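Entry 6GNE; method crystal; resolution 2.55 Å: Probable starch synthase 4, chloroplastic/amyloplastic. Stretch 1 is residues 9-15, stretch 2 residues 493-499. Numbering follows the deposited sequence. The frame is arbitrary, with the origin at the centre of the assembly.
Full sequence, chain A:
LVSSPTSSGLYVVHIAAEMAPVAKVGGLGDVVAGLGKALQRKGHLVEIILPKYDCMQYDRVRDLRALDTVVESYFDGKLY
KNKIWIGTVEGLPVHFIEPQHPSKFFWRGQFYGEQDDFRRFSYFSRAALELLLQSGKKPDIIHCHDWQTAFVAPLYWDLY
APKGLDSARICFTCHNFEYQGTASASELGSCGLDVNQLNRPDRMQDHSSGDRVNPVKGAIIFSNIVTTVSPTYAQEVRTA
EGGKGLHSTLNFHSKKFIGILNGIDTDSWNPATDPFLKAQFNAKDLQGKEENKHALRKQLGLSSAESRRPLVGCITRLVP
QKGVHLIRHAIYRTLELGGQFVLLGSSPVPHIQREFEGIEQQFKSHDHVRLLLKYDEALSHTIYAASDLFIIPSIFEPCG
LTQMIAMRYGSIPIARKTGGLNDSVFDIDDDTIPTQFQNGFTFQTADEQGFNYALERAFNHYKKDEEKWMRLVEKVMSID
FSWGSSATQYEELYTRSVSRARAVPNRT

Stretch 1, residues 9-15: GLYVVHI
Stretch 2 (493-499) LYTRSVS

Residues 9-15 enter as an extended segment, with Tyr11 to Ile15 forming a β-strand (phi -103° to -119°, psi 112° to 130°), whereas 493-499 continue an α-helix (phi -60° to -72°, psi -35° to -54°) whose axis lies more across the strand than along it. Within the helix, Val498 N bonds to Tyr494 O and Ser499 N to Thr495 O, both at 3.0 Å. The closest CA atoms are those of Leu10 and Thr495, 8.1 Å apart, a gap that side chains must fill. Side chains alternate: Leu10, just before the strand, and Val12 point toward the helix, His14 sideways with its end coming nearer, while Tyr11, Val13 and Ile15 stay out of reach.

Leu10 (chi1 m, chi2 t) is the main bump. Its CD1 sits over a shallow hollow bordered by Tyr494 CB (3.7 Å), Thr495 CG2 (4.0 Å; chi1 p) and Val498 CG2 (chi1 t); Leu10 CD2, at its edge, reaches within 4.4 Å of Val498 CG2, one turn beyond Tyr494. Tyr494 (chi1 m, chi2 -9°) answers by extending its ring along the strand. Val12 CG1 (chi1 t) packs 3.9 Å from Tyr494 CE2, and farther on His14 CE1 (chi1 m, chi2 -103°) approaches Tyr494 OH at 3.8 Å. No hydrogen bond links the stretches; 237 Å² is buried, both sides summed, largely through apolar packing, and Tyr494 OH is satisfied elsewhere in the structure.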

# COMPACT_ATOMS: atom_id res chain seq x y z
N GLY A 9 22.77 3.43 -15.69
CA GLY A 9 21.42 3.49 -15.10
C GLY A 9 20.33 3.02 -16.06
O GLY A 9 20.37 3.28 -17.26
N LEU A 10 19.37 2.28 -15.51
CA LEU A 10 18.20 1.81 -16.25
C LEU A 10 17.13 2.88 -16.40
O LEU A 10 17.04 3.80 -15.60
CB LEU A 10 17.59 0.60 -15.56
CG LEU A 10 18.55 -0.57 -15.37
CD1 LEU A 10 17.90 -1.62 -14.51
CD2 LEU A 10 19.03 -1.14 -16.69
N TYR A 11 16.32 2.73 -17.45
CA TYR A 11 15.13 3.52 -17.68
C TYR A 11 13.94 2.63 -17.28
O TYR A 11 13.65 1.61 -17.92
CB TYR A 11 15.07 3.98 -19.13
CG TYR A 11 13.79 4.71 -19.57
CD1 TYR A 11 12.93 5.32 -18.64
CD2 TYR A 11 13.48 4.83 -20.92
CE1 TYR A 11 11.79 6.00 -19.07
CE2 TYR A 11 12.34 5.48 -21.35
CZ TYR A 11 11.51 6.08 -20.43
OH TYR A 11 10.38 6.71 -20.85
N VAL A 12 13.28 3.03 -16.19
CA VAL A 12 12.23 2.25 -15.53
C VAL A 12 10.92 3.02 -15.56
O VAL A 12 10.83 4.13 -15.03
CB VAL A 12 12.62 2.02 -14.06
CG1 VAL A 12 11.61 1.13 -13.37
CG2 VAL A 12 14.04 1.47 -13.97
N VAL A 13 9.90 2.43 -16.17
CA VAL A 13 8.55 3.00 -16.15
C VAL A 13 7.61 2.20 -15.23
O VAL A 13 7.54 0.98 -15.32
CB VAL A 13 7.95 3.11 -17.56
CG1 VAL A 13 6.57 3.76 -17.52
CG2 VAL A 13 8.86 3.97 -18.42
N HIS A 14 6.91 2.89 -14.33
CA HIS A 14 5.91 2.26 -13.45
C HIS A 14 4.54 2.65 -13.95
O HIS A 14 4.26 3.83 -14.13
CB HIS A 14 6.07 2.71 -12.00
CG HIS A 14 7.26 2.13 -11.32
ND1 HIS A 14 7.18 1.10 -10.43
CD2 HIS A 14 8.58 2.44 -11.43
CE1 HIS A 14 8.40 0.78 -10.02
NE2 HIS A 14 9.26 1.58 -10.61
N ILE A 15 3.69 1.67 -14.16
CA ILE A 15 2.32 1.91 -14.56
C ILE A 15 1.49 1.42 -13.39
O ILE A 15 1.61 0.27 -12.99
CB ILE A 15 1.97 1.15 -15.86
CG1 ILE A 15 2.85 1.65 -17.01
CG2 ILE A 15 0.49 1.27 -16.21
CD1 ILE A 15 2.86 0.72 -18.23
N LEU A 493 17.06 -7.54 -9.36
CA LEU A 493 16.13 -8.27 -10.22
C LEU A 493 16.03 -7.64 -11.61
O LEU A 493 16.04 -8.38 -12.60
CB LEU A 493 14.75 -8.39 -9.59
CG LEU A 493 14.64 -9.23 -8.31
CD1 LEU A 493 13.29 -9.00 -7.64
CD2 LEU A 493 14.91 -10.73 -8.51
N TYR A 494 15.96 -6.31 -11.67
CA TYR A 494 15.93 -5.57 -12.94
C TYR A 494 17.16 -5.82 -13.80
O TYR A 494 17.03 -6.17 -14.98
CB TYR A 494 15.85 -4.06 -12.71
CG TYR A 494 14.58 -3.47 -12.09
CD1 TYR A 494 13.42 -4.23 -11.89
CD2 TYR A 494 14.56 -2.13 -11.74
CE1 TYR A 494 12.29 -3.66 -11.33
CE2 TYR A 494 13.44 -1.56 -11.18
CZ TYR A 494 12.30 -2.33 -10.99
OH TYR A 494 11.20 -1.72 -10.45
N THR A 495 18.35 -5.61 -13.23
CA THR A 495 19.61 -5.81 -13.97
C THR A 495 19.79 -7.26 -14.42
O THR A 495 20.16 -7.49 -15.55
CB THR A 495 20.85 -5.36 -13.17
OG1 THR A 495 20.80 -5.89 -11.85
CG2 THR A 495 20.94 -3.84 -13.11
N ARG A 496 19.50 -8.23 -13.55
CA ARG A 496 19.67 -9.65 -13.87
C ARG A 496 18.74 -10.09 -14.98
O ARG A 496 19.14 -10.90 -15.83
CB ARG A 496 19.48 -10.53 -12.63
CG ARG A 496 19.81 -12.01 -12.78
CD ARG A 496 20.21 -12.66 -11.44
NE ARG A 496 19.09 -12.79 -10.47
CZ ARG A 496 19.00 -12.22 -9.26
NH1 ARG A 496 19.96 -11.44 -8.74
NH2 ARG A 496 17.90 -12.45 -8.53
N SER A 497 17.53 -9.53 -15.02
CA SER A 497 16.60 -9.80 -16.12
C SER A 497 17.01 -9.15 -17.46
O SER A 497 16.87 -9.76 -18.50
CB SER A 497 15.20 -9.35 -15.74
OG SER A 497 14.26 -9.97 -16.59
N VAL A 498 17.49 -7.91 -17.40
CA VAL A 498 18.01 -7.20 -18.57
C VAL A 498 19.19 -7.95 -19.19
O VAL A 498 19.24 -8.10 -20.42
CB VAL A 498 18.41 -5.73 -18.22
CG1 VAL A 498 19.27 -5.08 -19.32
CG2 VAL A 498 17.16 -4.90 -17.95
N SER A 499 20.10 -8.45 -18.35
CA SER A 499 21.30 -9.12 -18.88
C SER A 499 20.84 -10.40 -19.61
O SER A 499 21.15 -10.57 -20.78
CB SER A 499 22.35 -9.36 -17.80
OG SER A 499 22.16 -10.61 -17.19